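Local coordinates for putative p22 protein (Leishmania major, PDB 1YQF), which is of unknown function but belongs to the MAM33 family, as a homologue of the human p32 protein, and probably shares the trimeric architecture of that family, at residues 173-176 with 177-181; 110-114 with 115-119; 68-72 with 73-77; 156-159 with 160-164. All coordinates share one frame; numbering follows the deposited sequence.

Interaction 1: 173-176 with 177-181; sequences EKLG and EFVVL
Leu175 sends CG anti to its backbone N (chi1 -154°), and Val179, one turn on, holds CG2 beside its own backbone N with CG1 in the anti place (chi1 173°). Those two settings bring Leu175 CD2 to 3.8 Å from Val179 CG2, the side chains crossing obliquely on one flank of helix 173-202. The same methyl of Val179 lies against the carbonyl oxygen of Leu175, which is already taken by the backbone: Val179 N bonds to Leu175 O at 3.1 Å, close to straight. The first turn is built of i to i+4 bonds of this kind. Glu177 N reaches Glu173 O at 3.1 Å, and Val180 N reaches Gly176 O at 3.0 Å. The bond from Phe178 N to Lys174 O is weak, 3.3 Å long and more bent. Phe178 brings CB to 3.2 Å from Leu175 O while its ring points off the helix and packs against Leu67, Tyr80, Pro48 and Pro50; Leu175 goes the same way, onto Trp54 and Val78. Gly176 adds no side chain of its own, and Ile112 of the sheet packs there; Val180 CG2 comes down to 3.3 Å from Gly176 O. Just before the first turn, the carboxylate of Asp172 accepts the N-H of Leu175. The chemistry is therefore two-sided: Leu175, Phe178 and Val179 give the helix an apolar flank against the sheet, while the glutamates and Lys174 keep their charges on the exposed side, consistent with an amphipathic start to the long C-terminal helix.

Interaction 2: 110-114 with 115-119; sequences LSIEE and GELVL
Strands 110-113 and 116-119 run antiparallel, their axes 4.7 Å apart at closest and 150° between directions, and form the tip of a beta hairpin closed by a type I' turn from Glu113 to Glu116. Ser111 and Val118 are a hydrogen-bonded pair: Ser111 N to Val118 O at 2.9 Å, and Val118 N back to Ser111 O. At the turn Glu113 N reaches Glu116 O nearly straight, whereas the return bond, Glu116 N to Glu113 O, is more bent. Glu114 and Gly115 fill the two corners with positive phi.

On one face Leu110, Ile112, Leu117 and Leu119 make an apolar patch. Leu110 CG is 3.9 Å from Leu119 CD1, the chains crossing at a slant, while Ile112 and Leu117 run side by side, CG1 of the isoleucine 4.0 Å from CD1 of the leucine. Helices 156-168 and 173-202 cover this face.

The other face is more polar. Glu113 turns CG between its backbone N and carbonyl carbon (chi1 35°), which lays the chain across Val118 at about a right angle, CG 3.7 Å from Val118 CG2. Ser111 OG also bonds to Asn120 ND2, and it gives its proton to Glu113 OE1 at 3.1 Å, arriving from above the carboxylate plane.

Interaction 3: 68-72 with 73-77; sequences TKSFE and GEDLV
Phe71 and Glu74 lie side by side and point the same way at the end of a beta hairpin, strands 68-71 and 74-77, closed by a type I' turn through Glu72 and Gly73. Phe71 has CG anti to the backbone N (chi1 178°), while Glu74 places CG beside its own N and then runs out extended. The carboxylate thus comes up at the ring's edge, OE1 3.9 Å from Phe71 CD2 and near the ring plane, with the two planes 55° apart. Glu72, folded back at its second torsion, sets CG 3.3 Å above one ring face, toward the rim. Glu74 OE1 forms a salt bridge with Arg169 NE, and the backbone oxygen of that arginine accepts from Lys69 NZ.

Lys69, its first torsion off the usual staggered positions at 136°, stretches straight alongside Leu76, CE 4.0 Å from CD1. Both hydrophobic lengths lie on the face with Phe71, where Trp54 touches both and Arg169 packs on Leu76 and Phe71. Underneath, Lys69 pairs with Leu76 and Phe71 with Glu74 through backbone bonds, Leu76 N reaching Lys69 O at 3.0 Å. Leu76 CD1 also rests against the base of the aromatic side chain, 3.7 Å from Phe71 CB.

Interaction 4: 156-159 with 160-164; sequences YDLL and NCVMT
Tyr156 lays its ring alongside the amide of Asn160, one turn further along helix 156-168, so that ring and amide planes are stacked, only 18° apart. Both residues send CG anti to the backbone N (Tyr156 chi1 176°, Asn160 chi1 -167°), and the two side chains point the same way off the first turn of this alpha helix. The overlap is at the phenol end: Asn160 CG is 4.1 Å from Tyr156 CZ, and Asn160 CB stands over one face of the ring toward its rim. Below them Asn160 N bonds to Tyr156 O at 3.0 Å.

Elsewhere on the helix Leu158 and Val162 cross at a slant, CD2 of Leu158 3.7 Å from CG2 of Val162. These two are buried, and both meet the second subunit, Leu158 packing on Leu195 and Val162 on Leu27 of that chain. Val162 N bonds to Leu158 O, with only a weak second reach to Leu159 O. Leu159, Met163 and again Val162 pack on Leu119 of strand 116-125, so the helix sits between its own sheet and a neighbouring subunit. Further along, Asn160 O is gripped twice: Thr164 N and Thr164 OG1, each 3.2 Å away, approach it from opposite faces of its plane.

How the interactions relate
Interaction 2 touches both helical contacts. Its Ile112 touches interaction 1, with Gly176 CA 3.5 Å from Ile112 CD1, and its Leu119 touches interaction 4, with Leu119 CD2 3.6 Å from Leu159 CD1. The hairpin tip at 110-119 therefore bears two helices on one apolar face, helix 156-168 and helix 173-202, which follow each other in the chain. Interactions 1 and 4 do not touch; their centres are about 21 Å apart. Interaction 3, another hairpin of the same antiparallel sheet, has its nearest atoms about 8 Å from interaction 2 and about 7 Å from interaction 1. Of the four, only interaction 4 meets another subunit.

Interaction 1: 173-176 with 177-181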
loop_
_atom_site.group_PDB
_atom_site.type_symbol
_atom_site.label_atom_id
_atom_site.label_comp_id
_atom_site.label_asym_id
_atom_site.label_seq_id
_atom_site.Cartn_x
_atom_site.Cartn_y
_atom_site.Cartn_z
ATOM N N GLU A 173 19.534 4.668 21.370
ATOM C CA GLU A 173 19.264 6.066 21.042
ATOM C C GLU A 173 20.390 6.725 20.245
ATOM O O GLU A 173 20.144 7.672 19.504
ATOM C CB GLU A 173 19.001 6.869 22.314
ATOM C CG GLU A 173 17.746 6.434 23.054
ATOM C CD GLU A 173 17.330 7.399 24.153
ATOM O OE1 GLU A 173 18.001 8.445 24.341
ATOM O OE2 GLU A 173 16.322 7.113 24.831
ATOM N N LYS A 174 21.617 6.234 20.409
ATOM C CA LYS A 174 22.756 6.733 19.634
ATOM C C LYS A 174 22.656 6.362 18.157
ATOM O O LYS A 174 23.097 7.122 17.296
ATOM C CB LYS A 174 24.077 6.207 20.206
ATOM C CG LYS A 174 24.325 6.577 21.666
ATOM C CD LYS A 174 24.342 8.090 21.883
ATOM C CE LYS A 174 24.429 8.445 23.360
ATOM N NZ LYS A 174 23.331 7.816 24.159
ATOM N N LEU A 175 22.074 5.199 17.871
ATOM C CA LEU A 175 21.894 4.746 16.497
ATOM C C LEU A 175 20.779 5.560 15.854
ATOM O O LEU A 175 20.883 5.964 14.700
ATOM C CB LEU A 175 21.556 3.250 16.450
ATOM C CG LEU A 175 21.936 2.491 15.174
ATOM C CD1 LEU A 175 21.553 1.031 15.294
ATOM C CD2 LEU A 175 21.277 3.084 13.946
ATOM N N GLY A 176 19.720 5.805 16.618
ATOM C CA GLY A 176 18.589 6.574 16.138
ATOM C C GLY A 176 18.985 7.977 15.724
ATOM O O GLY A 176 18.602 8.436 14.651
ATOM N N GLU A 177 19.761 8.643 16.576
ATOM C CA GLU A 177 20.252 9.992 16.312
ATOM C C GLU A 177 21.093 10.011 15.041
ATOM O O GLU A 177 21.046 10.977 14.285
ATOM C CB GLU A 177 21.072 10.510 17.499
ATOM C CG GLU A 177 21.652 11.907 17.320
ATOM C CD GLU A 177 22.402 12.386 18.550
ATOM O OE1 GLU A 177 21.743 12.847 19.507
ATOM O OE2 GLU A 177 23.651 12.300 18.564
ATOM N N PHE A 178 21.855 8.944 14.807
ATOM C CA PHE A 178 22.616 8.815 13.568
ATOM C C PHE A 178 21.675 8.833 12.370
ATOM O O PHE A 178 21.849 9.635 11.461
ATOM C CB PHE A 178 23.435 7.525 13.540
ATOM C CG PHE A 178 24.012 7.215 12.189
ATOM C CD1 PHE A 178 25.137 7.887 11.737
ATOM C CD2 PHE A 178 23.417 6.273 11.359
ATOM C CE1 PHE A 178 25.674 7.614 10.486
ATOM C CE2 PHE A 178 23.943 6.000 10.104
ATOM C CZ PHE A 178 25.073 6.669 9.666
ATOM N N VAL A 179 20.682 7.944 12.382
ATOM C CA VAL A 179 19.725 7.828 11.285
ATOM C C VAL A 179 19.060 9.170 10.989
ATOM O O VAL A 179 18.965 9.571 9.830
ATOM C CB VAL A 179 18.635 6.769 11.577
ATOM C CG1 VAL A 179 17.543 6.786 10.498
ATOM C CG2 VAL A 179 19.249 5.381 11.673
ATOM N N VAL A 180 18.599 9.850 12.036
ATOM C CA VAL A 180 17.955 11.156 11.893
ATOM C C VAL A 180 18.915 12.151 11.242
ATOM O O VAL A 180 18.546 12.850 10.303
ATOM C CB VAL A 180 17.486 11.723 13.260
ATOM C CG1 VAL A 180 16.910 13.129 13.106
ATOM C CG2 VAL A 180 16.443 10.822 13.891
ATOM N N LEU A 181 20.140 12.200 11.753
ATOM C CA LEU A 181 21.167 13.118 11.262
ATOM C C LEU A 181 21.608 12.784 9.842
ATOM O O LEU A 181 21.888 13.681 9.050
ATOM C CB LEU A 181 22.392 13.103 12.186
ATOM C CG LEU A 181 22.291 13.839 13.525
ATOM C CD1 LEU A 181 23.582 13.652 14.310
ATOM C CD2 LEU A 181 21.987 15.322 13.342
#

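Interaction 2: 110-114 with 115-119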
loop_
_atom_site.group_PDB
_atom_site.type_symbol
_atom_site.label_atom_id
_atom_site.label_comp_id
_atom_site.label_asym_id
_atom_site.label_seq_id
_atom_site.Cartn_x
_atom_site.Cartn_y
_atom_site.Cartn_z
ATOM N N LEU A 110 10.869 -0.258 14.430
ATOM C CA LEU A 110 10.862 0.804 15.421
ATOM C C LEU A 110 10.754 2.160 14.757
ATOM O O LEU A 110 11.112 2.330 13.598
ATOM C CB LEU A 110 12.122 0.753 16.290
ATOM C CG LEU A 110 12.482 -0.598 16.907
ATOM C CD1 LEU A 110 13.377 -1.375 15.970
ATOM C CD2 LEU A 110 13.159 -0.426 18.254
ATOM N N SER A 111 10.241 3.122 15.509
ATOM C CA SER A 111 10.198 4.506 15.065
ATOM C C SER A 111 11.041 5.349 16.014
ATOM O O SER A 111 11.165 5.033 17.201
ATOM C CB SER A 111 8.757 5.012 15.009
ATOM O OG SER A 111 8.055 4.701 16.196
ATOM N N ILE A 112 11.633 6.409 15.476
ATOM C CA ILE A 112 12.467 7.316 16.252
ATOM C C ILE A 112 11.677 8.600 16.450
ATOM O O ILE A 112 11.367 9.304 15.488
ATOM C CB ILE A 112 13.798 7.602 15.527
ATOM C CG1 ILE A 112 14.516 6.292 15.185
ATOM C CG2 ILE A 112 14.701 8.488 16.394
ATOM C CD1 ILE A 112 15.675 6.461 14.224
ATOM N N GLU A 113 11.336 8.882 17.702
ATOM C CA GLU A 113 10.544 10.053 18.053
ATOM C C GLU A 113 11.074 10.675 19.341
ATOM O O GLU A 113 11.102 10.019 20.383
ATOM C CB GLU A 113 9.056 9.694 18.190
ATOM C CG GLU A 113 8.759 8.315 18.763
ATOM C CD GLU A 113 7.382 7.805 18.370
ATOM O OE1 GLU A 113 7.186 7.464 17.181
ATOM O OE2 GLU A 113 6.495 7.742 19.250
ATOM N N GLU A 114 11.496 11.936 19.248
ATOM C CA GLU A 114 12.066 12.682 20.373
ATOM C C GLU A 114 13.358 12.041 20.885
ATOM O O GLU A 114 13.622 12.015 22.093
ATOM C CB GLU A 114 11.042 12.836 21.510
ATOM C CG GLU A 114 9.663 13.315 21.065
ATOM C CD GLU A 114 9.677 14.724 20.496
ATOM O OE1 GLU A 114 10.256 14.927 19.405
ATOM O OE2 GLU A 114 9.103 15.635 21.137
ATOM N N GLY A 115 14.159 11.525 19.952
ATOM C CA GLY A 115 15.401 10.845 20.283
ATOM C C GLY A 115 15.195 9.561 21.067
ATOM O O GLY A 115 16.122 9.068 21.706
ATOM N N GLU A 116 13.979 9.018 21.006
ATOM C CA GLU A 116 13.597 7.831 21.765
ATOM C C GLU A 116 13.190 6.729 20.794
ATOM O O GLU A 116 12.494 6.982 19.813
ATOM C CB GLU A 116 12.432 8.153 22.708
ATOM C CG GLU A 116 12.152 7.092 23.762
ATOM C CD GLU A 116 10.927 7.412 24.605
ATOM O OE1 GLU A 116 9.796 7.284 24.088
ATOM O OE2 GLU A 116 11.091 7.791 25.787
ATOM N N LEU A 117 13.629 5.508 21.074
ATOM C CA LEU A 117 13.279 4.362 20.247
ATOM C C LEU A 117 11.967 3.773 20.739
ATOM O O LEU A 117 11.820 3.480 21.923
ATOM C CB LEU A 117 14.387 3.307 20.293
ATOM C CG LEU A 117 15.213 3.124 19.020
ATOM C CD1 LEU A 117 15.798 4.444 18.516
ATOM C CD2 LEU A 117 16.323 2.122 19.283
ATOM N N VAL A 118 11.016 3.611 19.822
ATOM C CA VAL A 118 9.730 3.000 20.129
ATOM C C VAL A 118 9.550 1.753 19.268
ATOM O O VAL A 118 9.715 1.790 18.054
ATOM C CB VAL A 118 8.557 3.969 19.905
ATOM C CG1 VAL A 118 7.231 3.301 20.260
ATOM C CG2 VAL A 118 8.744 5.236 20.743
ATOM N N LEU A 119 9.213 0.653 19.927
ATOM C CA LEU A 119 9.054 -0.644 19.290
ATOM C C LEU A 119 7.618 -0.823 18.827
ATOM O O LEU A 119 6.686 -0.697 19.617
ATOM C CB LEU A 119 9.422 -1.719 20.296
ATOM C CG LEU A 119 9.511 -3.172 19.861
ATOM C CD1 LEU A 119 10.484 -3.367 18.698
ATOM C CD2 LEU A 119 9.932 -3.973 21.080
#

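Interaction 3: 68-72 with 73-77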
loop_
_atom_site.group_PDB
_atom_site.type_symbol
_atom_site.label_atom_id
_atom_site.label_comp_id
_atom_site.label_asym_id
_atom_site.label_seq_id
_atom_site.Cartn_x
_atom_site.Cartn_y
_atom_site.Cartn_z
ATOM N N THR A 68 25.214 -2.380 8.690
ATOM C CA THR A 68 25.539 -3.782 8.945
ATOM C C THR A 68 26.640 -3.934 9.988
ATOM O O THR A 68 27.547 -3.113 10.072
ATOM C CB THR A 68 25.979 -4.479 7.645
ATOM O OG1 THR A 68 27.150 -3.838 7.115
ATOM C CG2 THR A 68 24.929 -4.323 6.553
ATOM N N LYS A 69 26.555 -5.010 10.765
ATOM C CA LYS A 69 27.544 -5.319 11.798
ATOM C C LYS A 69 27.301 -6.724 12.351
ATOM O O LYS A 69 26.163 -7.182 12.404
ATOM C CB LYS A 69 27.480 -4.282 12.927
ATOM C CG LYS A 69 27.541 -4.837 14.351
ATOM C CD LYS A 69 27.243 -3.760 15.381
ATOM C CE LYS A 69 27.041 -4.348 16.772
ATOM N NZ LYS A 69 26.571 -3.333 17.757
ATOM N N SER A 70 28.370 -7.393 12.774
ATOM C CA SER A 70 28.255 -8.703 13.411
ATOM C C SER A 70 28.300 -8.568 14.931
ATOM O O SER A 70 28.942 -7.661 15.466
ATOM C CB SER A 70 29.368 -9.633 12.934
ATOM O OG SER A 70 29.155 -10.015 11.585
ATOM N N PHE A 71 27.611 -9.478 15.614
ATOM C CA PHE A 71 27.536 -9.481 17.072
ATOM C C PHE A 71 27.248 -10.895 17.579
ATOM O O PHE A 71 26.112 -11.364 17.493
ATOM C CB PHE A 71 26.441 -8.520 17.547
ATOM C CG PHE A 71 26.252 -8.502 19.041
ATOM C CD1 PHE A 71 27.028 -7.674 19.842
ATOM C CD2 PHE A 71 25.300 -9.314 19.648
ATOM C CE1 PHE A 71 26.857 -7.657 21.220
ATOM C CE2 PHE A 71 25.125 -9.299 21.023
ATOM C CZ PHE A 71 25.904 -8.471 21.811
ATOM N N GLU A 72 28.276 -11.559 18.106
ATOM C CA GLU A 72 28.147 -12.911 18.664
ATOM C C GLU A 72 27.641 -13.922 17.628
ATOM O O GLU A 72 26.768 -14.740 17.922
ATOM C CB GLU A 72 27.222 -12.916 19.898
ATOM C CG GLU A 72 27.398 -11.744 20.859
ATOM C CD GLU A 72 28.755 -11.701 21.542
ATOM O OE1 GLU A 72 29.539 -12.668 21.425
ATOM O OE2 GLU A 72 29.039 -10.685 22.213
ATOM N N GLY A 73 28.180 -13.851 16.411
ATOM C CA GLY A 73 27.783 -14.744 15.333
ATOM C C GLY A 73 26.523 -14.338 14.577
ATOM O O GLY A 73 26.227 -14.899 13.521
ATOM N N GLU A 74 25.781 -13.370 15.111
ATOM C CA GLU A 74 24.557 -12.879 14.480
ATOM C C GLU A 74 24.885 -11.823 13.424
ATOM O O GLU A 74 25.773 -11.003 13.621
ATOM C CB GLU A 74 23.635 -12.255 15.531
ATOM C CG GLU A 74 23.197 -13.196 16.644
ATOM C CD GLU A 74 22.556 -12.470 17.813
ATOM O OE1 GLU A 74 22.444 -11.228 17.760
ATOM O OE2 GLU A 74 22.162 -13.144 18.786
ATOM N N ASP A 75 24.158 -11.846 12.311
ATOM C CA ASP A 75 24.264 -10.803 11.293
ATOM C C ASP A 75 23.175 -9.761 11.524
ATOM O O ASP A 75 21.995 -10.041 11.335
ATOM C CB ASP A 75 24.127 -11.404 9.894
ATOM C CG ASP A 75 25.266 -12.342 9.550
ATOM O OD1 ASP A 75 26.362 -12.328 10.156
ATOM O OD2 ASP A 75 25.104 -13.164 8.621
ATOM N N LEU A 76 23.577 -8.564 11.943
ATOM C CA LEU A 76 22.633 -7.479 12.205
ATOM C C LEU A 76 22.532 -6.534 11.011
ATOM O O LEU A 76 23.531 -6.223 10.369
ATOM C CB LEU A 76 23.037 -6.690 13.452
ATOM C CG LEU A 76 23.318 -7.493 14.727
ATOM C CD1 LEU A 76 23.804 -6.563 15.828
ATOM C CD2 LEU A 76 22.089 -8.252 15.184
ATOM N N VAL A 77 21.314 -6.090 10.718
ATOM C CA VAL A 77 21.076 -5.094 9.679
ATOM C C VAL A 77 20.025 -4.106 10.170
ATOM O O VAL A 77 18.943 -4.506 10.574
ATOM C CB VAL A 77 20.594 -5.738 8.363
ATOM C CG1 VAL A 77 20.300 -4.674 7.313
ATOM C CG2 VAL A 77 21.630 -6.725 7.826
#

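Interaction 4: 156-159 with 160-164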
loop_
_atom_site.group_PDB
_atom_site.type_symbol
_atom_site.label_atom_id
_atom_site.label_comp_id
_atom_site.label_asym_id
_atom_site.label_seq_id
_atom_site.Cartn_x
_atom_site.Cartn_y
_atom_site.Cartn_z
ATOM N N TYR A 156 4.650 -5.706 30.048
ATOM C CA TYR A 156 5.776 -4.796 30.244
ATOM C C TYR A 156 7.103 -5.530 30.371
ATOM O O TYR A 156 8.115 -5.057 29.870
ATOM C CB TYR A 156 5.568 -3.945 31.498
ATOM C CG TYR A 156 6.734 -3.032 31.823
ATOM C CD1 TYR A 156 6.872 -1.799 31.197
ATOM C CD2 TYR A 156 7.696 -3.404 32.763
ATOM C CE1 TYR A 156 7.936 -0.954 31.497
ATOM C CE2 TYR A 156 8.764 -2.566 33.070
ATOM C CZ TYR A 156 8.879 -1.343 32.433
ATOM O OH TYR A 156 9.930 -0.505 32.728
ATOM N N ASP A 157 7.087 -6.671 31.052
ATOM C CA ASP A 157 8.310 -7.429 31.331
ATOM C C ASP A 157 8.983 -7.896 30.046
ATOM O O ASP A 157 10.170 -7.661 29.834
ATOM C CB ASP A 157 8.010 -8.651 32.211
ATOM C CG ASP A 157 7.231 -8.300 33.473
ATOM O OD1 ASP A 157 7.522 -7.248 34.090
ATOM O OD2 ASP A 157 6.306 -9.028 33.924
ATOM N N LEU A 158 8.205 -8.558 29.197
ATOM C CA LEU A 158 8.705 -9.104 27.941
ATOM C C LEU A 158 9.202 -8.005 27.009
ATOM O O LEU A 158 10.294 -8.105 26.453
ATOM C CB LEU A 158 7.604 -9.915 27.244
ATOM C CG LEU A 158 8.024 -11.009 26.262
ATOM C CD1 LEU A 158 6.777 -11.611 25.642
ATOM C CD2 LEU A 158 8.946 -10.499 25.172
ATOM N N LEU A 159 8.396 -6.962 26.839
ATOM C CA LEU A 159 8.706 -5.909 25.874
ATOM C C LEU A 159 9.908 -5.087 26.315
ATOM O O LEU A 159 10.708 -4.658 25.488
ATOM C CB LEU A 159 7.495 -4.997 25.649
ATOM C CG LEU A 159 7.418 -4.332 24.272
ATOM C CD1 LEU A 159 7.377 -5.355 23.148
ATOM C CD2 LEU A 159 6.207 -3.432 24.196
ATOM N N ASN A 160 10.034 -4.886 27.620
ATOM C CA ASN A 160 11.184 -4.191 28.181
ATOM C C ASN A 160 12.467 -5.004 28.007
ATOM O O ASN A 160 13.533 -4.437 27.785
ATOM C CB ASN A 160 10.945 -3.874 29.656
ATOM C CG ASN A 160 11.946 -2.887 30.210
ATOM O OD1 ASN A 160 12.216 -1.854 29.597
ATOM N ND2 ASN A 160 12.499 -3.197 31.379
ATOM N N CYS A 161 12.356 -6.328 28.092
ATOM C CA CYS A 161 13.500 -7.215 27.884
ATOM C C CYS A 161 13.917 -7.265 26.408
ATOM O O CYS A 161 15.089 -7.480 26.106
ATOM C CB CYS A 161 13.191 -8.625 28.399
ATOM S SG CYS A 161 13.268 -8.792 30.203
ATOM N N VAL A 162 12.968 -7.058 25.495
ATOM C CA VAL A 162 13.285 -7.002 24.064
ATOM C C VAL A 162 14.062 -5.726 23.757
ATOM O O VAL A 162 15.019 -5.745 22.997
ATOM C CB VAL A 162 12.028 -7.023 23.180
ATOM C CG1 VAL A 162 12.406 -6.835 21.715
ATOM C CG2 VAL A 162 11.262 -8.321 23.354
ATOM N N MET A 163 13.625 -4.620 24.344
ATOM C CA MET A 163 14.292 -3.331 24.187
ATOM C C MET A 163 15.729 -3.377 24.676
ATOM O O MET A 163 16.616 -2.780 24.065
ATOM C CB MET A 163 13.536 -2.249 24.965
ATOM C CG MET A 163 12.219 -1.838 24.338
ATOM S SD MET A 163 12.390 -1.471 22.588
ATOM C CE MET A 163 13.496 -0.031 22.633
ATOM N N THR A 164 15.944 -4.079 25.788
ATOM C CA THR A 164 17.274 -4.250 26.359
ATOM C C THR A 164 18.108 -5.126 25.445
ATOM O O THR A 164 19.263 -4.835 25.174
ATOM C CB THR A 164 17.170 -4.901 27.747
ATOM O OG1 THR A 164 16.536 -3.996 28.661
ATOM C CG2 THR A 164 18.555 -5.146 28.353
#